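Local coordinates for protein beta-mannosidase (Trichoderma harzianum, PDB 4CVU) that probably hydrolyses terminal beta-linked mannose from the non-reducing ends of oligosaccharides, as a family 2 glycoside hydrolase, at residues G73-D76 / F77-W81. Sequence-based numbering, arbitrary orientation.
Sequences GLND and FDLRW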
loop_
_atom_site.group_PDB
_atom_site.type_symbol
_atom_site.label_atom_id
_atom_site.label_comp_id
_atom_site.label_asym_id
_atom_site.label_seq_id
_atom_site.Cartn_x
_atom_site.Cartn_y
_atom_site.Cartn_z
ATOM N N GLY A 73 -2.259 3.038 6.794
ATOM C CA GLY A 73 -3.458 2.214 6.948
ATOM C C GLY A 73 -4.254 2.551 8.204
ATOM O O GLY A 73 -4.600 3.728 8.416
ATOM N N LEU A 74 -4.567 1.541 9.028
ATOM C CA LEU A 74 -5.308 1.810 10.270
ATOM C C LEU A 74 -4.416 1.558 11.462
ATOM O O LEU A 74 -4.895 1.134 12.513
ATOM C CB LEU A 74 -6.598 0.970 10.363
ATOM C CG LEU A 74 -7.676 1.368 9.354
ATOM C CD1 LEU A 74 -8.743 0.281 9.346
ATOM C CD2 LEU A 74 -8.291 2.744 9.656
ATOM N N ASN A 75 -3.121 1.852 11.302
ATOM C CA ASN A 75 -2.111 1.674 12.364
ATOM C C ASN A 75 -2.311 2.493 13.605
ATOM O O ASN A 75 -1.735 2.157 14.630
ATOM C CB ASN A 75 -0.712 1.949 11.864
ATOM C CG ASN A 75 -0.106 0.754 11.083
ATOM O OD1 ASN A 75 0.938 0.906 10.437
ATOM N ND2 ASN A 75 -0.748 -0.378 11.092
ATOM N N ASP A 76 -3.099 3.566 13.522
ATOM C CA ASP A 76 -3.434 4.333 14.723
ATOM C C ASP A 76 -4.160 3.403 15.664
ATOM O O ASP A 76 -4.068 3.573 16.856
ATOM C CB ASP A 76 -4.321 5.564 14.417
ATOM C CG ASP A 76 -4.328 6.578 15.523
ATOM O OD1 ASP A 76 -3.322 6.678 16.238
ATOM O OD2 ASP A 76 -5.337 7.326 15.697
ATOM N N PHE A 77 -4.903 2.435 15.116
ATOM C CA PHE A 77 -5.607 1.440 15.917
ATOM C C PHE A 77 -4.721 0.236 16.177
ATOM O O PHE A 77 -4.497 -0.144 17.347
ATOM C CB PHE A 77 -6.931 1.033 15.261
ATOM C CG PHE A 77 -7.942 2.149 15.268
ATOM C CD1 PHE A 77 -8.525 2.553 16.441
ATOM C CD2 PHE A 77 -8.246 2.833 14.111
ATOM C CE1 PHE A 77 -9.433 3.597 16.464
ATOM C CE2 PHE A 77 -9.149 3.881 14.120
ATOM C CZ PHE A 77 -9.741 4.265 15.300
ATOM N N ASP A 78 -4.191 -0.316 15.096
ATOM C CA ASP A 78 -3.523 -1.596 15.127
ATOM C C ASP A 78 -2.237 -1.595 15.940
ATOM O O ASP A 78 -1.792 -2.657 16.381
ATOM C CB ASP A 78 -3.189 -2.085 13.725
ATOM C CG ASP A 78 -4.413 -2.190 12.783
ATOM O OD1 ASP A 78 -5.572 -2.214 13.197
ATOM O OD2 ASP A 78 -4.173 -2.197 11.576
ATOM N N LEU A 79 -1.621 -0.417 16.131
ATOM C CA LEU A 79 -0.344 -0.327 16.864
ATOM C C LEU A 79 -0.456 0.012 18.366
ATOM O O LEU A 79 0.557 0.210 19.031
ATOM C CB LEU A 79 0.584 0.682 16.185
ATOM C CG LEU A 79 0.958 0.331 14.747
ATOM C CD1 LEU A 79 1.926 1.367 14.255
ATOM C CD2 LEU A 79 1.599 -1.044 14.624
ATOM N N ARG A 80 -1.674 0.040 18.902
ATOM C CA ARG A 80 -1.868 0.469 20.273
ATOM C C ARG A 80 -1.233 -0.470 21.318
ATOM O O ARG A 80 -0.909 -0.037 22.423
ATOM C CB ARG A 80 -3.354 0.683 20.560
ATOM C CG ARG A 80 -3.873 1.961 19.959
ATOM C CD ARG A 80 -5.340 2.153 20.296
ATOM N NE ARG A 80 -5.816 3.480 19.862
ATOM C CZ ARG A 80 -7.105 3.775 19.723
ATOM N NH1 ARG A 80 -8.026 2.856 20.034
ATOM N NH2 ARG A 80 -7.501 4.991 19.304
ATOM N N TRP A 81 -0.967 -1.720 20.946
ATOM C CA TRP A 81 -0.207 -2.606 21.816
ATOM C C TRP A 81 1.168 -2.071 22.190
ATOM O O TRP A 81 1.798 -2.562 23.134
ATOM C CB TRP A 81 -0.033 -3.979 21.178
ATOM C CG TRP A 81 0.675 -4.004 19.841
ATOM C CD1 TRP A 81 0.109 -3.845 18.617
ATOM C CD2 TRP A 81 2.049 -4.295 19.611
ATOM N NE1 TRP A 81 1.062 -3.989 17.621
ATOM C CE2 TRP A 81 2.268 -4.240 18.224
ATOM C CE3 TRP A 81 3.125 -4.550 20.444
ATOM C CZ2 TRP A 81 3.532 -4.463 17.656
ATOM C CZ3 TRP A 81 4.378 -4.770 19.883
ATOM C CH2 TRP A 81 4.566 -4.732 18.513
HETATM O O HOH W 1 -3.268 -1.138 8.953
HETATM O O HOH W 2 -4.124 5.559 18.800
#
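Leu-74 O takes two backbone hydrogen bonds at once: Asp-78 N reaches it at 3.0 Å and Phe-77 N at 2.9 Å. From this carbonyl the Asp-78 side chain runs outward. Its CB lies 3.8 Å from Leu-74 O, and chi1 of -57° sets CG beside the backbone N, turning the carboxylate back over the Leu-74 peptide. CG lies 3.4 Å from Leu-74 O. At the tip, OD2 accepts from a water that in turn accepts from Leu-74 N, bridging side chain and N-cap residue; OD1 has a long, weak ion pair with Arg-636. This single-turn helix, 75-78, comes after helix 57-63 and just before helix 80-83 in the galactose-binding-like domain, and the Leu-74 side chain touches Thr-621 and Leu-624 of helix 620-625. One residue further on, Asn-75 CB touches Leu-79 CD1 at 3.6 Å, with Asn-75 CG 3.8 Å from the same methyl, and the Asn-75 side chain is about 2 Å from a bound cadmium ion. An alanine here would keep CB but is likely to uncover part of that methyl and deprive the cadmium of its neighbouring amide. Leu-79 N closes the turn onto Asn-75 O at 3.0 Å.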